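Local coordinates for mutual gliding-motility protein MglA (Myxococcus xanthus DK 1622, PDB 6H17) that binds and hydrolyses GTP as a small GTPase switch of the Arf family, coordinating the two gliding motility systems and setting the direction and speed of gliding, at residues K14-P20 with V96-V102; K90-V96 with N123-Y129; N132-I138 with L158-I163. The contacts are given in a common frame with arbitrary orientation. Residues are numbered along the deposited sequence.

Contact 1. Residues K14-P20 with V96-V102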
# COMPACT_ATOMS: atom_id res chain seq x y z
N LYS A 14 -7.52 4.51 -5.53
CA LYS A 14 -6.71 4.75 -4.34
C LYS A 14 -6.05 3.46 -3.87
O LYS A 14 -6.72 2.45 -3.66
CB LYS A 14 -7.62 5.28 -3.24
CG LYS A 14 -6.95 5.59 -1.94
CD LYS A 14 -7.94 6.27 -1.01
CE LYS A 14 -7.26 6.92 0.16
NZ LYS A 14 -8.22 7.66 1.02
N ILE A 15 -4.73 3.51 -3.71
CA ILE A 15 -3.95 2.41 -3.16
C ILE A 15 -3.36 2.87 -1.83
O ILE A 15 -2.75 3.95 -1.78
CB ILE A 15 -2.79 2.01 -4.09
CG1 ILE A 15 -3.28 1.63 -5.48
CG2 ILE A 15 -1.94 0.90 -3.44
CD1 ILE A 15 -4.27 0.59 -5.50
N VAL A 16 -3.54 2.08 -0.77
CA VAL A 16 -2.98 2.40 0.54
C VAL A 16 -1.90 1.38 0.89
O VAL A 16 -2.15 0.17 0.88
CB VAL A 16 -4.06 2.47 1.63
CG1 VAL A 16 -3.42 2.69 3.00
CG2 VAL A 16 -5.05 3.58 1.31
N TYR A 17 -0.71 1.88 1.23
CA TYR A 17 0.38 1.10 1.80
C TYR A 17 0.24 1.13 3.32
O TYR A 17 0.24 2.21 3.93
CB TYR A 17 1.72 1.69 1.35
CG TYR A 17 2.13 1.28 -0.06
CD1 TYR A 17 3.21 0.46 -0.28
CD2 TYR A 17 1.42 1.74 -1.17
CE1 TYR A 17 3.58 0.08 -1.55
CE2 TYR A 17 1.80 1.37 -2.44
CZ TYR A 17 2.87 0.53 -2.63
OH TYR A 17 3.20 0.17 -3.91
N TYR A 18 0.14 -0.05 3.91
CA TYR A 18 -0.14 -0.23 5.32
C TYR A 18 0.98 -1.06 5.93
O TYR A 18 1.74 -1.70 5.22
CB TYR A 18 -1.46 -1.00 5.47
CG TYR A 18 -2.35 -0.65 6.64
CD1 TYR A 18 -3.25 0.38 6.56
CD2 TYR A 18 -2.32 -1.40 7.80
CE1 TYR A 18 -4.09 0.68 7.60
CE2 TYR A 18 -3.15 -1.11 8.87
CZ TYR A 18 -4.04 -0.06 8.75
OH TYR A 18 -4.93 0.26 9.76
N GLY A 19 1.08 -1.05 7.26
CA GLY A 19 2.08 -1.84 7.95
C GLY A 19 2.59 -1.12 9.18
O GLY A 19 2.29 0.05 9.39
N PRO A 20 3.38 -1.80 9.99
CA PRO A 20 3.75 -1.26 11.30
C PRO A 20 4.75 -0.11 11.19
O PRO A 20 5.28 0.21 10.13
CB PRO A 20 4.33 -2.48 12.02
CG PRO A 20 4.85 -3.33 10.93
CD PRO A 20 3.88 -3.17 9.78
N VAL A 96 -10.54 3.24 -0.12
CA VAL A 96 -9.43 2.49 -0.69
C VAL A 96 -9.93 1.50 -1.73
O VAL A 96 -10.97 0.85 -1.55
CB VAL A 96 -8.62 1.81 0.43
CG1 VAL A 96 -9.49 0.79 1.19
CG2 VAL A 96 -7.38 1.13 -0.15
N ASP A 97 -9.17 1.35 -2.81
CA ASP A 97 -9.43 0.35 -3.85
C ASP A 97 -8.48 -0.83 -3.80
O ASP A 97 -8.85 -1.92 -4.25
CB ASP A 97 -9.37 1.00 -5.23
CG ASP A 97 -10.39 2.08 -5.38
OD1 ASP A 97 -11.59 1.79 -5.19
OD2 ASP A 97 -10.02 3.24 -5.62
N GLY A 98 -7.27 -0.64 -3.32
CA GLY A 98 -6.35 -1.76 -3.15
C GLY A 98 -5.38 -1.45 -2.04
O GLY A 98 -5.09 -0.28 -1.76
N VAL A 99 -4.87 -2.51 -1.41
CA VAL A 99 -3.96 -2.37 -0.28
C VAL A 99 -2.69 -3.16 -0.52
O VAL A 99 -2.71 -4.28 -1.03
CB VAL A 99 -4.62 -2.83 1.03
CG1 VAL A 99 -3.62 -2.86 2.18
CG2 VAL A 99 -5.79 -1.94 1.40
N VAL A 100 -1.56 -2.56 -0.13
CA VAL A 100 -0.28 -3.26 -0.02
C VAL A 100 0.05 -3.28 1.45
O VAL A 100 0.17 -2.22 2.08
CB VAL A 100 0.83 -2.54 -0.79
CG1 VAL A 100 2.16 -3.24 -0.54
CG2 VAL A 100 0.53 -2.48 -2.28
N PHE A 101 0.20 -4.48 2.02
CA PHE A 101 0.69 -4.60 3.39
C PHE A 101 2.19 -4.79 3.34
O PHE A 101 2.67 -5.78 2.79
CB PHE A 101 0.03 -5.75 4.15
CG PHE A 101 0.44 -5.79 5.59
CD1 PHE A 101 1.53 -6.54 6.03
CD2 PHE A 101 -0.25 -5.03 6.52
CE1 PHE A 101 1.89 -6.55 7.36
CE2 PHE A 101 0.11 -5.02 7.85
CZ PHE A 101 1.16 -5.80 8.27
N VAL A 102 2.94 -3.87 3.93
CA VAL A 102 4.39 -3.92 3.97
C VAL A 102 4.78 -4.48 5.33
O VAL A 102 4.61 -3.83 6.36
CB VAL A 102 5.02 -2.54 3.74
CG1 VAL A 102 6.53 -2.63 3.80
CG2 VAL A 102 4.56 -1.93 2.42
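Strands 14-18 and 98-102 run parallel, their axes 4.7 Å apart at closest and their N-to-C directions 17° apart. Val-16 N donates to Gly-98 O (3.0 Å), Val-100 N to Val-16 O (3.0 Å), Tyr-18 N to Val-100 O (2.8 Å) and Val-102 N to Tyr-18 O (2.8 Å). Where strand 98-102 starts, Lys-14 O accepts from both Asp-97 N (2.8 Å) and Gly-98 N (3.2 Å), while Asp-97, with chi1 m, turns OD2 back to Lys-14 N (2.8 Å). The side chain of Lys-14 extends all-trans, taking NZ to the carbonyls of Ile-92 and Lys-94. These are central strands of the Ras-like P-loop GTPase fold, with helices on both faces. On the face of Ile-15, Tyr-17 and Val-100, packed by helix 176-193, Tyr-17 (chi1 m) lays its ring over Val-100, whose CB sits 3.9 Å from the ring centroid in a CH-pi contact. Ile-15, m,m, brings CD1 close to Gly-98, where a CB would crowd it, so glycine fits. On the other face, Val-16 CG2 meets Val-96 CG2 at 3.7 Å, and Tyr-18, its chi1 off-well at -145°, reaches helix 110-125, where OH bonds Asn-119 and Asn-123. Phe-101 (chi1 t) brings CE2 within 3.7 Å of Gly-19 CA. Gly-19, which begins the predicted GTP-binding loop, has phi 145°, and a CB there would strike Val-102 O.

Contact 2. Residues K90-V96 with N123-Y129; sequences KLILKGV and NLAEQGY
In this Ras-like GTPase fold, helices 86-93 and 110-125 lie on the same face of the central sheet; their C-terminal ends meet here. CA atoms pair Lys-90 with Asn-123 (6.3 Å), Leu-93 with Leu-124 (7.5 Å) and Lys-94 with Gln-127 (7.2 Å). A type II turn, Leu-93 to Val-96, leaves the first helix, with Gly-95 at phi 75°. A Schellman motif ends the second: Gly-128 is C-prime at phi 88°, Tyr-129 N bonds Leu-124 O (2.7 Å) and Gly-128 N bonds Ala-125 O (3.1 Å). Lys-90 (m,t,p,p) curls so that CG lies 3.4 Å from Asn-123 OD1 and NZ forms a salt bridge with Glu-126 OE2 (2.7 Å); a water links NZ to Asn-123 O. Leu-93 (m,t) fills the inner side, CD1 3.6 Å from Asn-123 CB and CD2 4.3 Å from Leu-124 CD2. Asn-123 (chi1 m) suits this buried place because its ND2 bonds Tyr-18 OH and Asp-86. Val-96 CG1 extends the apolar patch to Leu-124 CD2 and Tyr-129 CE2, 3.9 Å from each. Gln-127 (p,t), within type I turn 125-128, reaches across: OE1 takes a water that also serves Lys-90 O, and NE2 donates to Leu-93 O (3.0 Å).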
# COMPACT_ATOMS: atom_id res chain seq x y z
N LYS A 90 -7.38 5.24 9.91
CA LYS A 90 -8.77 5.10 9.52
C LYS A 90 -9.19 6.19 8.54
O LYS A 90 -9.95 5.91 7.60
CB LYS A 90 -9.65 5.09 10.78
CG LYS A 90 -9.43 3.82 11.57
CD LYS A 90 -9.85 3.91 13.02
CE LYS A 90 -11.34 4.02 13.13
NZ LYS A 90 -12.00 2.80 12.58
N LEU A 91 -8.73 7.42 8.72
CA LEU A 91 -9.05 8.47 7.76
C LEU A 91 -8.51 8.11 6.38
O LEU A 91 -9.22 8.23 5.37
CB LEU A 91 -8.46 9.80 8.23
CG LEU A 91 -9.07 10.42 9.49
CD1 LEU A 91 -8.40 11.75 9.81
CD2 LEU A 91 -10.57 10.60 9.35
N ILE A 92 -7.27 7.65 6.32
CA ILE A 92 -6.61 7.41 5.04
C ILE A 92 -7.23 6.23 4.31
O ILE A 92 -7.26 6.20 3.07
CB ILE A 92 -5.09 7.26 5.26
CG1 ILE A 92 -4.50 8.57 5.81
CG2 ILE A 92 -4.39 6.82 3.96
CD1 ILE A 92 -3.17 8.42 6.50
N LEU A 93 -7.73 5.23 5.04
CA LEU A 93 -8.29 4.06 4.40
C LEU A 93 -9.62 4.31 3.72
O LEU A 93 -10.06 3.48 2.92
CB LEU A 93 -8.48 2.92 5.42
CG LEU A 93 -7.30 2.03 5.72
CD1 LEU A 93 -7.65 1.13 6.91
CD2 LEU A 93 -6.90 1.19 4.51
N LYS A 94 -10.29 5.43 4.00
CA LYS A 94 -11.59 5.67 3.38
C LYS A 94 -11.46 5.65 1.87
O LYS A 94 -10.56 6.28 1.31
CB LYS A 94 -12.13 7.03 3.83
CG LYS A 94 -12.61 7.03 5.27
CD LYS A 94 -13.13 8.40 5.68
CE LYS A 94 -13.63 8.37 7.12
NZ LYS A 94 -14.20 9.68 7.54
N GLY A 95 -12.35 4.91 1.20
CA GLY A 95 -12.36 4.88 -0.25
C GLY A 95 -11.27 4.05 -0.89
O GLY A 95 -11.06 4.15 -2.10
N VAL A 96 -10.54 3.24 -0.12
CA VAL A 96 -9.43 2.49 -0.69
C VAL A 96 -9.93 1.50 -1.73
O VAL A 96 -10.97 0.85 -1.55
CB VAL A 96 -8.62 1.81 0.43
CG1 VAL A 96 -9.49 0.79 1.19
CG2 VAL A 96 -7.38 1.13 -0.15
N ASN A 123 -9.99 -2.29 10.61
CA ASN A 123 -10.32 -0.98 10.08
C ASN A 123 -11.11 -1.09 8.79
O ASN A 123 -12.03 -0.30 8.54
CB ASN A 123 -9.07 -0.12 9.92
CG ASN A 123 -8.61 0.46 11.24
OD1 ASN A 123 -9.36 0.48 12.22
ND2 ASN A 123 -7.39 0.93 11.28
N LEU A 124 -10.75 -2.05 7.93
CA LEU A 124 -11.56 -2.29 6.74
C LEU A 124 -12.98 -2.68 7.12
O LEU A 124 -13.94 -2.15 6.56
CB LEU A 124 -10.91 -3.32 5.83
CG LEU A 124 -9.64 -2.83 5.11
CD1 LEU A 124 -8.94 -3.98 4.45
CD2 LEU A 124 -9.98 -1.76 4.08
N ALA A 125 -13.15 -3.56 8.12
CA ALA A 125 -14.49 -3.93 8.55
C ALA A 125 -15.25 -2.74 9.12
O ALA A 125 -16.47 -2.62 8.92
CB ALA A 125 -14.40 -5.05 9.60
N GLU A 126 -14.57 -1.85 9.83
CA GLU A 126 -15.22 -0.69 10.43
C GLU A 126 -15.59 0.40 9.44
O GLU A 126 -16.19 1.41 9.86
CB GLU A 126 -14.34 -0.08 11.51
CG GLU A 126 -14.26 -1.02 12.67
CD GLU A 126 -13.30 -0.61 13.75
OE1 GLU A 126 -13.31 -1.21 14.82
OE2 GLU A 126 -12.49 0.33 13.50
N GLN A 127 -15.26 0.26 8.15
CA GLN A 127 -15.79 1.13 7.11
C GLN A 127 -16.59 0.33 6.09
O GLN A 127 -16.90 0.85 5.02
CB GLN A 127 -14.68 1.97 6.47
CG GLN A 127 -13.67 1.18 5.71
CD GLN A 127 -12.65 2.05 4.99
OE1 GLN A 127 -12.18 3.06 5.53
NE2 GLN A 127 -12.31 1.68 3.78
N GLY A 128 -16.95 -0.90 6.43
CA GLY A 128 -17.80 -1.71 5.58
C GLY A 128 -17.10 -2.53 4.53
O GLY A 128 -17.77 -3.09 3.65
N TYR A 129 -15.77 -2.61 4.57
CA TYR A 129 -15.00 -3.37 3.61
C TYR A 129 -14.61 -4.71 4.22
O TYR A 129 -14.82 -4.96 5.41
CB TYR A 129 -13.75 -2.57 3.20
CG TYR A 129 -14.00 -1.30 2.39
CD1 TYR A 129 -15.06 -0.44 2.67
CD2 TYR A 129 -13.14 -0.94 1.36
CE1 TYR A 129 -15.27 0.72 1.93
CE2 TYR A 129 -13.33 0.21 0.62
CZ TYR A 129 -14.39 1.04 0.90
OH TYR A 129 -14.58 2.18 0.15
O HOH W 1 -12.00 2.23 9.70
O HOH W 2 -12.03 4.28 7.80
O HOH W 3 -13.58 2.04 -2.55

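Contact 3. Residues N132-I138 with L158-I163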
# COMPACT_ATOMS: atom_id res chain seq x y z
N ASN A 132 -10.63 -9.80 2.82
CA ASN A 132 -10.61 -11.03 2.05
C ASN A 132 -11.03 -10.82 0.60
O ASN A 132 -10.72 -11.66 -0.25
CB ASN A 132 -11.56 -12.06 2.65
CG ASN A 132 -11.11 -12.56 3.99
OD1 ASN A 132 -9.93 -12.46 4.33
ND2 ASN A 132 -12.03 -13.12 4.76
N LYS A 133 -11.74 -9.74 0.30
CA LYS A 133 -12.27 -9.50 -1.02
C LYS A 133 -11.52 -8.44 -1.81
O LYS A 133 -11.51 -8.49 -3.04
CB LYS A 133 -13.73 -9.05 -0.90
CG LYS A 133 -14.64 -10.10 -0.30
CD LYS A 133 -16.09 -9.68 -0.45
CE LYS A 133 -16.82 -9.69 0.88
NZ LYS A 133 -17.79 -10.82 0.96
N ILE A 134 -10.90 -7.48 -1.13
CA ILE A 134 -10.31 -6.31 -1.77
C ILE A 134 -9.00 -6.69 -2.47
O ILE A 134 -8.29 -7.60 -2.02
CB ILE A 134 -10.11 -5.20 -0.71
CG1 ILE A 134 -9.88 -3.83 -1.35
CG2 ILE A 134 -8.96 -5.54 0.19
CD1 ILE A 134 -9.76 -2.71 -0.32
N PRO A 135 -8.65 -6.03 -3.57
CA PRO A 135 -7.29 -6.18 -4.12
C PRO A 135 -6.25 -5.95 -3.04
O PRO A 135 -6.25 -4.91 -2.36
CB PRO A 135 -7.25 -5.10 -5.20
CG PRO A 135 -8.68 -5.08 -5.69
CD PRO A 135 -9.50 -5.19 -4.45
N TYR A 136 -5.34 -6.92 -2.88
CA TYR A 136 -4.46 -6.96 -1.71
C TYR A 136 -3.22 -7.76 -2.04
O TYR A 136 -3.30 -8.89 -2.52
CB TYR A 136 -5.23 -7.58 -0.53
CG TYR A 136 -4.38 -7.94 0.66
CD1 TYR A 136 -3.42 -7.08 1.13
CD2 TYR A 136 -4.55 -9.16 1.32
CE1 TYR A 136 -2.61 -7.41 2.20
CE2 TYR A 136 -3.75 -9.50 2.41
CZ TYR A 136 -2.79 -8.61 2.84
OH TYR A 136 -1.96 -8.89 3.91
N VAL A 137 -2.06 -7.16 -1.78
CA VAL A 137 -0.75 -7.78 -2.00
C VAL A 137 0.06 -7.56 -0.74
O VAL A 137 -0.05 -6.52 -0.09
CB VAL A 137 -0.05 -7.16 -3.21
CG1 VAL A 137 1.38 -7.68 -3.38
CG2 VAL A 137 -0.88 -7.39 -4.49
N ILE A 138 0.87 -8.54 -0.39
CA ILE A 138 1.76 -8.44 0.77
C ILE A 138 3.21 -8.39 0.32
O ILE A 138 3.63 -9.12 -0.59
CB ILE A 138 1.51 -9.57 1.80
CG1 ILE A 138 2.29 -9.27 3.10
CG2 ILE A 138 1.85 -10.93 1.25
CD1 ILE A 138 1.72 -10.01 4.33
N LEU A 158 1.93 -14.69 8.01
CA LEU A 158 1.21 -13.50 7.57
C LEU A 158 0.39 -13.67 6.31
O LEU A 158 -0.33 -12.73 5.95
CB LEU A 158 2.19 -12.33 7.34
CG LEU A 158 3.00 -11.89 8.55
CD1 LEU A 158 4.11 -10.94 8.12
CD2 LEU A 158 2.14 -11.26 9.63
N ASN A 159 0.48 -14.80 5.61
CA ASN A 159 -0.19 -14.96 4.32
C ASN A 159 -0.92 -16.29 4.27
O ASN A 159 -0.63 -17.16 3.45
CB ASN A 159 0.78 -14.84 3.15
CG ASN A 159 0.08 -14.71 1.82
OD1 ASN A 159 -1.15 -14.57 1.76
ND2 ASN A 159 0.84 -14.76 0.75
N HIS A 160 -1.92 -16.43 5.13
CA HIS A 160 -2.63 -17.70 5.25
C HIS A 160 -3.47 -18.00 4.02
O HIS A 160 -3.74 -19.18 3.74
CB HIS A 160 -3.50 -17.67 6.50
CG HIS A 160 -2.73 -17.53 7.78
ND1 HIS A 160 -3.33 -17.25 8.99
CD2 HIS A 160 -1.40 -17.63 8.03
CE1 HIS A 160 -2.40 -17.18 9.93
NE2 HIS A 160 -1.23 -17.42 9.37
N ARG A 161 -3.91 -16.98 3.29
CA ARG A 161 -4.75 -17.15 2.12
C ARG A 161 -3.98 -17.17 0.80
O ARG A 161 -4.61 -17.17 -0.27
CB ARG A 161 -5.81 -16.05 2.05
CG ARG A 161 -6.87 -16.08 3.14
CD ARG A 161 -8.02 -15.13 2.81
NE ARG A 161 -7.95 -13.85 3.52
CZ ARG A 161 -7.17 -12.82 3.18
NH1 ARG A 161 -6.35 -12.90 2.14
NH2 ARG A 161 -7.20 -11.71 3.89
N ASN A 162 -2.65 -17.15 0.85
CA ASN A 162 -1.81 -17.22 -0.34
C ASN A 162 -2.21 -16.19 -1.39
O ASN A 162 -2.34 -16.48 -2.58
CB ASN A 162 -1.74 -18.64 -0.90
CG ASN A 162 -0.93 -19.57 -0.01
OD1 ASN A 162 0.30 -19.46 0.07
ND2 ASN A 162 -1.61 -20.47 0.68
N ILE A 163 -2.37 -14.96 -0.94
CA ILE A 163 -2.50 -13.84 -1.87
C ILE A 163 -1.12 -13.47 -2.41
O ILE A 163 -0.10 -13.98 -1.91
CB ILE A 163 -3.30 -12.68 -1.26
CG1 ILE A 163 -2.77 -12.28 0.10
CG2 ILE A 163 -4.78 -13.08 -1.09
CD1 ILE A 163 -1.62 -11.38 0.04
O HOH W 4 -2.45 -11.44 4.89
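Leu-158, last of helix 151-158, starts the loop with its CB 3.8 Å from Ile-138 CD1, an aliphatic pair whose leucine also packs on helix 110-125. A water donates to Leu-158 O (2.7 Å) and lies 2.8 Å from Tyr-136 OH, giving the phenol a polar partner. Asn-159 leaves helical geometry and opens a type I turn to Asn-162. With chi1 t, its amide braces the loop from within, OD1 accepting from Ile-163 N (3.0 Å) and ND2 donating to Ile-163 O (2.9 Å); such two-way bonding suits asparagine. The loop is the return from helix to strand 165-167, completing a beta-alpha-beta unit with strand 136-141 in the Ras-like sheet. Arg-161, at the surface, reaches the other segment: NE makes a weak hydrogen bond to Asn-132 OD1 (2.6 Å), the guanidinium lies with one face over Asn-132 CA, and NH1 comes to the edge of the Tyr-136 ring, 4.2 Å from CD2. After Asn-162, at phi 51°, Ile-163 turns inward as p,p. Its CD1 sits over the face of the Tyr-136 ring, 4.0 Å from the centroid, in a CH-pi contact, and touches Ile-138 CG2 at 3.7 Å.

Overall arrangement
Contact 1 is the core, a parallel strand pair held by backbone hydrogen bonds near the chain centre. Contact 2 is only partly buried, its helix ends joined by a salt bridge, an amide and waters; contact 3 is mostly buried apolar packing of a loop on strand 136-141, with a weak Arg-161 to Asn-132 hydrogen bond at the surface. Val-96 belongs to contacts 1 and 2, and Lys-14 NZ and Tyr-18 OH reach from the sheet to the helix ends. Contacts 1 and 3 share the sheet, since Val-99 N meets Pro-135 O and Phe-101 N meets Val-137 O, both at 2.9 Å. Between contacts 2 and 3, Ile-134 CD1 packs 3.8 Å from Val-96 CG1.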